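Local coordinates for peptidase S9 prolyl oligopeptidase catalytic domain-containing protein (Pyrococcus horikoshii, PDB 4HXE) that probably acts as an acylaminoacyl peptidase, a serine hydrolase of the prolyl oligopeptidase family that releases N-acylated amino acids from peptides, at residues R311-K316 / L325-G330; S526-A531 / S554-H559. One frame throughout, in Å; residues are numbered along the deposited sequence.

Interaction 1: R311-K316 / L325-G330. With HEZ (hexane-1,6-diol), chain E.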
loop_
_atom_site.group_PDB
_atom_site.type_symbol
_atom_site.label_atom_id
_atom_site.label_comp_id
_atom_site.label_asym_id
_atom_site.label_seq_id
_atom_site.Cartn_x
_atom_site.Cartn_y
_atom_site.Cartn_z
ATOM N N ARG A 311 -42.704 -27.826 1.099
ATOM C CA ARG A 311 -43.229 -26.989 2.209
ATOM C C ARG A 311 -43.548 -25.637 1.607
ATOM O O ARG A 311 -43.018 -25.305 0.543
ATOM C CB ARG A 311 -42.188 -26.823 3.322
ATOM C CG ARG A 311 -41.623 -28.133 3.868
ATOM C CD ARG A 311 -42.749 -29.058 4.319
ATOM N NE ARG A 311 -43.005 -28.900 5.736
ATOM C CZ ARG A 311 -42.186 -29.393 6.680
ATOM N NH1 ARG A 311 -41.059 -30.061 6.329
ATOM N NH2 ARG A 311 -42.484 -29.225 7.978
ATOM N N LEU A 312 -44.405 -24.869 2.265
ATOM C CA LEU A 312 -44.654 -23.483 1.870
ATOM C C LEU A 312 -44.206 -22.544 2.981
ATOM O O LEU A 312 -44.671 -22.643 4.119
ATOM C CB LEU A 312 -46.146 -23.249 1.585
ATOM C CG LEU A 312 -46.607 -21.805 1.409
ATOM C CD1 LEU A 312 -46.085 -21.113 0.154
ATOM C CD2 LEU A 312 -48.103 -21.712 1.436
ATOM N N ILE A 313 -43.296 -21.641 2.652
ATOM C CA ILE A 313 -42.833 -20.695 3.673
ATOM C C ILE A 313 -43.100 -19.326 3.137
ATOM O O ILE A 313 -43.165 -19.163 1.930
ATOM C CB ILE A 313 -41.354 -20.904 3.989
ATOM C CG1 ILE A 313 -40.562 -21.019 2.675
ATOM C CG2 ILE A 313 -41.245 -22.169 4.854
ATOM C CD1 ILE A 313 -39.389 -20.093 2.529
ATOM N N TYR A 314 -43.279 -18.335 4.007
ATOM C CA TYR A 314 -43.389 -16.957 3.507
ATOM C C TYR A 314 -42.917 -15.944 4.564
ATOM O O TYR A 314 -42.822 -16.258 5.775
ATOM C CB TYR A 314 -44.841 -16.638 3.076
ATOM C CG TYR A 314 -45.893 -17.037 4.090
ATOM C CD1 TYR A 314 -46.442 -18.309 4.055
ATOM C CD2 TYR A 314 -46.299 -16.140 5.109
ATOM C CE1 TYR A 314 -47.433 -18.694 4.953
ATOM C CE2 TYR A 314 -47.279 -16.468 6.015
ATOM C CZ TYR A 314 -47.826 -17.779 5.930
ATOM O OH TYR A 314 -48.768 -18.191 6.765
ATOM N N LEU A 315 -42.611 -14.748 4.080
ATOM C CA LEU A 315 -42.196 -13.634 4.902
ATOM C C LEU A 315 -43.430 -12.726 5.062
ATOM O O LEU A 315 -44.118 -12.423 4.101
ATOM C CB LEU A 315 -41.076 -12.872 4.205
ATOM C CG LEU A 315 -39.683 -13.477 4.267
ATOM C CD1 LEU A 315 -38.746 -12.532 3.510
ATOM C CD2 LEU A 315 -39.167 -13.615 5.695
ATOM N N LYS A 316 -43.747 -12.368 6.290
ATOM C CA LYS A 316 -44.946 -11.611 6.554
ATOM C C LYS A 316 -44.467 -10.442 7.346
ATOM O O LYS A 316 -43.785 -10.609 8.377
ATOM C CB LYS A 316 -45.970 -12.404 7.391
ATOM C CG LYS A 316 -47.075 -11.441 7.851
ATOM C CD LYS A 316 -48.274 -12.093 8.461
ATOM C CE LYS A 316 -47.951 -13.138 9.485
ATOM N NZ LYS A 316 -49.232 -13.461 10.131
ATOM N N LEU A 325 -40.306 -14.840 9.180
ATOM C CA LEU A 325 -40.581 -16.026 8.395
ATOM C C LEU A 325 -41.679 -16.877 9.075
ATOM O O LEU A 325 -41.705 -17.016 10.306
ATOM C CB LEU A 325 -39.289 -16.819 8.217
ATOM C CG LEU A 325 -39.345 -17.954 7.161
ATOM C CD1 LEU A 325 -39.470 -17.450 5.724
ATOM C CD2 LEU A 325 -38.108 -18.848 7.293
ATOM N N TYR A 326 -42.525 -17.499 8.260
ATOM C CA TYR A 326 -43.638 -18.391 8.667
ATOM C C TYR A 326 -43.644 -19.592 7.791
ATOM O O TYR A 326 -43.129 -19.539 6.688
ATOM C CB TYR A 326 -44.984 -17.673 8.440
ATOM C CG TYR A 326 -45.122 -16.490 9.384
ATOM C CD1 TYR A 326 -44.424 -15.297 9.132
ATOM C CD2 TYR A 326 -45.872 -16.585 10.555
ATOM C CE1 TYR A 326 -44.492 -14.229 10.036
ATOM C CE2 TYR A 326 -45.968 -15.511 11.455
ATOM C CZ TYR A 326 -45.280 -14.331 11.182
ATOM O OH TYR A 326 -45.351 -13.261 12.051
ATOM N N LEU A 327 -44.250 -20.660 8.285
ATOM C CA LEU A 327 -44.387 -21.911 7.550
ATOM C C LEU A 327 -45.878 -22.156 7.544
ATOM O O LEU A 327 -46.531 -21.895 8.555
ATOM C CB LEU A 327 -43.691 -23.029 8.334
ATOM C CG LEU A 327 -44.033 -24.506 8.105
ATOM C CD1 LEU A 327 -43.585 -25.003 6.751
ATOM C CD2 LEU A 327 -43.376 -25.360 9.170
ATOM N N TRP A 328 -46.438 -22.627 6.419
ATOM C CA TRP A 328 -47.860 -22.933 6.425
ATOM C C TRP A 328 -48.092 -24.421 6.422
ATOM O O TRP A 328 -47.474 -25.120 5.622
ATOM C CB TRP A 328 -48.628 -22.170 5.339
ATOM C CG TRP A 328 -50.130 -22.215 5.538
ATOM C CD1 TRP A 328 -50.913 -21.445 6.406
ATOM C CD2 TRP A 328 -51.071 -23.131 4.884
ATOM N NE1 TRP A 328 -52.242 -21.794 6.315
ATOM C CE2 TRP A 328 -52.399 -22.810 5.420
ATOM C CE3 TRP A 328 -50.946 -24.134 3.923
ATOM C CZ2 TRP A 328 -53.524 -23.476 5.007
ATOM C CZ3 TRP A 328 -52.092 -24.786 3.491
ATOM C CH2 TRP A 328 -53.353 -24.469 4.028
ATOM N N ASP A 329 -48.943 -24.902 7.346
ATOM C CA ASP A 329 -49.135 -26.360 7.652
ATOM C C ASP A 329 -50.079 -27.093 6.688
ATOM O O ASP A 329 -49.703 -28.178 6.238
ATOM C CB ASP A 329 -49.436 -26.643 9.135
ATOM C CG ASP A 329 -48.180 -26.923 9.936
ATOM O OD1 ASP A 329 -47.395 -27.800 9.516
ATOM O OD2 ASP A 329 -47.964 -26.289 10.989
ATOM N N GLY A 330 -51.324 -26.656 6.466
ATOM C CA GLY A 330 -52.369 -26.504 7.490
ATOM C C GLY A 330 -52.777 -25.214 8.139
ATOM O O GLY A 330 -53.906 -24.765 8.003
HETATM O O1 HEZ E . -44.795 -12.805 17.821
HETATM C C1 HEZ E . -45.728 -11.945 17.129
HETATM C C2 HEZ E . -44.885 -10.911 16.389
HETATM C C3 HEZ E . -45.382 -10.546 15.006
HETATM C C4 HEZ E . -44.263 -10.599 13.947
HETATM C C5 HEZ E . -44.757 -9.735 12.799
HETATM C C6 HEZ E . -43.947 -9.767 11.497
HETATM O O6 HEZ E . -44.234 -11.036 10.924
HETATM O O HOH W 1 -45.376 -26.284 4.195
HETATM O O HOH W 2 -47.862 -12.860 12.658
#

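Interaction 2: S526-A531 / S554-H559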
loop_
_atom_site.group_PDB
_atom_site.type_symbol
_atom_site.label_atom_id
_atom_site.label_comp_id
_atom_site.label_asym_id
_atom_site.label_seq_id
_atom_site.Cartn_x
_atom_site.Cartn_y
_atom_site.Cartn_z
ATOM N N SER A 526 -48.719 20.493 -13.040
ATOM C CA SER A 526 -47.329 20.540 -12.565
ATOM C C SER A 526 -47.154 21.607 -11.438
ATOM O O SER A 526 -47.500 22.760 -11.672
ATOM C CB SER A 526 -46.415 20.861 -13.743
ATOM O OG SER A 526 -46.194 19.660 -14.474
ATOM N N PRO A 527 -46.718 21.215 -10.222
ATOM C CA PRO A 527 -46.524 22.147 -9.114
ATOM C C PRO A 527 -45.624 23.322 -9.515
ATOM O O PRO A 527 -45.841 24.442 -9.058
ATOM C CB PRO A 527 -45.773 21.314 -8.067
ATOM C CG PRO A 527 -46.314 19.946 -8.267
ATOM C CD PRO A 527 -46.536 19.831 -9.781
ATOM N N LEU A 528 -44.645 23.085 -10.387
ATOM C CA LEU A 528 -43.721 24.187 -10.755
ATOM C C LEU A 528 -44.450 25.473 -11.151
ATOM O O LEU A 528 -44.087 26.591 -10.749
ATOM C CB LEU A 528 -42.780 23.735 -11.888
ATOM C CG LEU A 528 -41.596 24.680 -12.115
ATOM C CD1 LEU A 528 -40.707 24.889 -10.903
ATOM C CD2 LEU A 528 -40.763 24.184 -13.303
ATOM N N PHE A 529 -45.500 25.322 -11.937
ATOM C CA PHE A 529 -46.202 26.499 -12.457
ATOM C C PHE A 529 -47.108 27.192 -11.461
ATOM O O PHE A 529 -47.700 28.201 -11.815
ATOM C CB PHE A 529 -46.948 26.087 -13.742
ATOM C CG PHE A 529 -45.994 25.687 -14.756
ATOM C CD1 PHE A 529 -45.420 24.387 -14.729
ATOM C CD2 PHE A 529 -45.446 26.676 -15.597
ATOM C CE1 PHE A 529 -44.379 24.042 -15.598
ATOM C CE2 PHE A 529 -44.420 26.326 -16.491
ATOM C CZ PHE A 529 -43.884 25.031 -16.476
ATOM N N TYR A 530 -47.227 26.675 -10.239
ATOM C CA TYR A 530 -48.060 27.336 -9.225
ATOM C C TYR A 530 -47.208 27.692 -8.013
ATOM O O TYR A 530 -47.753 27.932 -6.907
ATOM C CB TYR A 530 -49.156 26.363 -8.771
ATOM C CG TYR A 530 -50.063 25.896 -9.861
ATOM C CD1 TYR A 530 -49.736 24.763 -10.638
ATOM C CD2 TYR A 530 -51.296 26.523 -10.077
ATOM C CE1 TYR A 530 -50.584 24.300 -11.655
ATOM C CE2 TYR A 530 -52.165 26.054 -11.069
ATOM C CZ TYR A 530 -51.777 24.941 -11.846
ATOM O OH TYR A 530 -52.606 24.513 -12.845
ATOM N N ALA A 531 -45.887 27.629 -8.192
ATOM C CA ALA A 531 -44.931 27.929 -7.128
ATOM C C ALA A 531 -45.269 29.211 -6.385
ATOM O O ALA A 531 -45.058 29.239 -5.186
ATOM C CB ALA A 531 -43.500 27.973 -7.673
ATOM N N SER A 554 -36.646 18.298 -8.275
ATOM C CA SER A 554 -36.511 18.996 -7.005
ATOM C C SER A 554 -35.784 20.300 -7.179
ATOM O O SER A 554 -36.264 21.301 -6.697
ATOM C CB SER A 554 -35.766 18.145 -5.948
ATOM O OG SER A 554 -36.588 17.118 -5.478
ATOM N N LEU A 555 -34.659 20.295 -7.912
ATOM C CA LEU A 555 -33.824 21.480 -7.959
ATOM C C LEU A 555 -34.544 22.627 -8.722
ATOM O O LEU A 555 -34.379 23.789 -8.370
ATOM C CB LEU A 555 -32.436 21.162 -8.585
ATOM C CG LEU A 555 -31.458 22.352 -8.597
ATOM C CD1 LEU A 555 -31.351 23.024 -7.197
ATOM C CD2 LEU A 555 -30.104 21.814 -9.064
ATOM N N MET A 556 -35.332 22.312 -9.762
ATOM C CA MET A 556 -36.084 23.380 -10.469
ATOM C C MET A 556 -37.100 24.012 -9.518
ATOM O O MET A 556 -37.254 25.235 -9.502
ATOM C CB MET A 556 -36.799 22.869 -11.729
ATOM C CG MET A 556 -35.831 22.476 -12.867
ATOM S SD MET A 556 -36.809 22.204 -14.401
ATOM C CE MET A 556 -37.949 20.892 -13.891
ATOM N N PHE A 557 -37.823 23.175 -8.791
ATOM C CA PHE A 557 -38.787 23.664 -7.805
ATOM C C PHE A 557 -38.100 24.521 -6.717
ATOM O O PHE A 557 -38.591 25.613 -6.340
ATOM C CB PHE A 557 -39.524 22.482 -7.133
ATOM C CG PHE A 557 -40.909 22.828 -6.560
ATOM C CD1 PHE A 557 -41.765 23.793 -7.159
ATOM C CD2 PHE A 557 -41.390 22.172 -5.422
ATOM C CE1 PHE A 557 -43.050 24.094 -6.596
ATOM C CE2 PHE A 557 -42.683 22.459 -4.877
ATOM C CZ PHE A 557 -43.516 23.386 -5.491
ATOM N N TYR A 558 -36.928 24.069 -6.276
ATOM C CA TYR A 558 -36.199 24.742 -5.242
ATOM C C TYR A 558 -35.778 26.131 -5.760
ATOM O O TYR A 558 -36.051 27.133 -5.115
ATOM C CB TYR A 558 -34.926 23.943 -4.854
ATOM C CG TYR A 558 -34.018 24.776 -3.981
ATOM C CD1 TYR A 558 -34.354 24.978 -2.625
ATOM C CD2 TYR A 558 -32.904 25.388 -4.491
ATOM C CE1 TYR A 558 -33.581 25.757 -1.800
ATOM C CE2 TYR A 558 -32.105 26.170 -3.676
ATOM C CZ TYR A 558 -32.449 26.346 -2.330
ATOM O OH TYR A 558 -31.721 27.184 -1.495
ATOM N N HIS A 559 -35.139 26.182 -6.946
ATOM C CA HIS A 559 -34.666 27.436 -7.497
ATOM C C HIS A 559 -35.835 28.401 -7.754
ATOM O O HIS A 559 -35.738 29.606 -7.474
ATOM C CB HIS A 559 -33.974 27.203 -8.857
ATOM C CG HIS A 559 -32.601 26.716 -8.742
ATOM N ND1 HIS A 559 -31.987 26.021 -9.743
ATOM C CD2 HIS A 559 -31.646 26.868 -7.706
ATOM C CE1 HIS A 559 -30.699 25.725 -9.361
ATOM N NE2 HIS A 559 -30.495 26.228 -8.108
#

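Interaction 1: R311-K316 / L325-G330
The phenol oxygen of Tyr326 is gripped from two directions that both lead back to Lys316. A water 2.6 Å from Tyr326 OH also accepts from the Lys316 ammonium, while O6 of a bound hexane-1,6-diol, 2.7 Å from the same OH, donates to the carbonyl oxygen of Lys316. The lysine chain itself passes over one face of the phenol: Lys316 CE stands 3.4 Å from Tyr326 CZ, a CH-pi contact, and NZ makes an off-centre cation-pi contact. A bend at chi3 (47°) in an otherwise extended chain carries the ammonium back over the ring; NZ also forms a salt bridge with Glu332, whose other oxygen bonds Tyr314 OH. Replacing Tyr326 with an alanine is likely to leave the Lys316 methylenes without the ring beneath them and the bridging water without its phenol partner.

Farther along, Tyr314 lies over the root of Tyr326, its CE2 3.5 Å from Tyr326 CB. The two ring planes are almost parallel, at 8°, but slid apart, so the methylene is what meets the Tyr314 face; Trp328 CB touches that ring at its edge. Tyr314 and Tyr326 pair antiparallel through two backbone bonds, Tyr314 N to Tyr326 O at 2.9 Å and Tyr326 N to Tyr314 O at 2.8 Å. The reverse face is aliphatic: Leu315 CD2 meets Leu325 CD1 at 3.8 Å, and Ile313 joins them. Leu315 packs on strand 16-23, Leu325 on strand 26-35 and Ile313 on both, in the adjoining propeller blade. The hairpin thus gives its four-stranded blade a greasy face for the neighbour and a largely aromatic face whose polar ends meet Glu332, water and a diol that probably came from the crystallisation liquor. Such surroundings probably stabilise the lysine's positive charge.

Interaction 2: S526-A531 / S554-H559
Phe557 reaches from helix 552-563 to the short 3-10 turn at residues 528-531, and its ring fills the tight part of the contact. With CG roughly anti to the backbone N (chi1 -155°), the ring leans towards the turn instead of along its own helix. Pro527 CB approaches Phe557 CZ at 4.0 Å and Ala531 CB approaches CE1 at 4.1 Å, while the Pro527 carbonyl oxygen, already bonded to Tyr530 N, lies 3.7 Å from CE1. Small, compact residues suit these places: proline needs no N-H donor where the turn begins, and the single methyl of alanine lets the ring come close.

Leu528 spans the tight and the looser parts of the contact. Its CD1 meets the Phe557 ring at the edge, near the ring plane, and also rests against the helix backbone, 3.8 Å from Phe557 CA and 3.7 Å from Met556 O. The other branch marks the looser side, where Leu528 CD2 comes only within 4.4 Å of Met556 CE. The long, flexible methionine is shared there, touching Tyr493 as well as Ala499 of the second subunit. Farther round the helix, Tyr558 and His559 turn to that same second subunit, each hydrogen-bonding to it.

The side chains that meet are all apolar, and the two backbone oxygens they touch, of Pro527 and Met556, are approached by carbon alone. Helix 552-563 connects the neighbouring parallel strands 538-543 and 568-573, a beta-alpha-beta crossover of the alpha/beta-hydrolase fold, and the turn before strand 538-543 packs against its flank.

How the interactions relate
Interactions 1 and 2 belong to the two halves of the protein: a hairpin in a blade of the beta propeller, and a helix-to-turn seam in the alpha/beta-hydrolase domain. Their centres are 47 Å apart and their nearest atoms about 31 Å apart, on opposite sides of the chain's centre, and they do not touch. Both lie away from the annotated magnesium sites. Interaction 2 is in the domain that carries the probable Ser-His-Asp triad, and Pro527 and Phe557 pack on helix 467-478, which follows the likely nucleophile elbow. Interaction 2 also borders a second subunit, whereas no other protein chain touches 311-316 or 325-330, where the small-molecule partner is a diol.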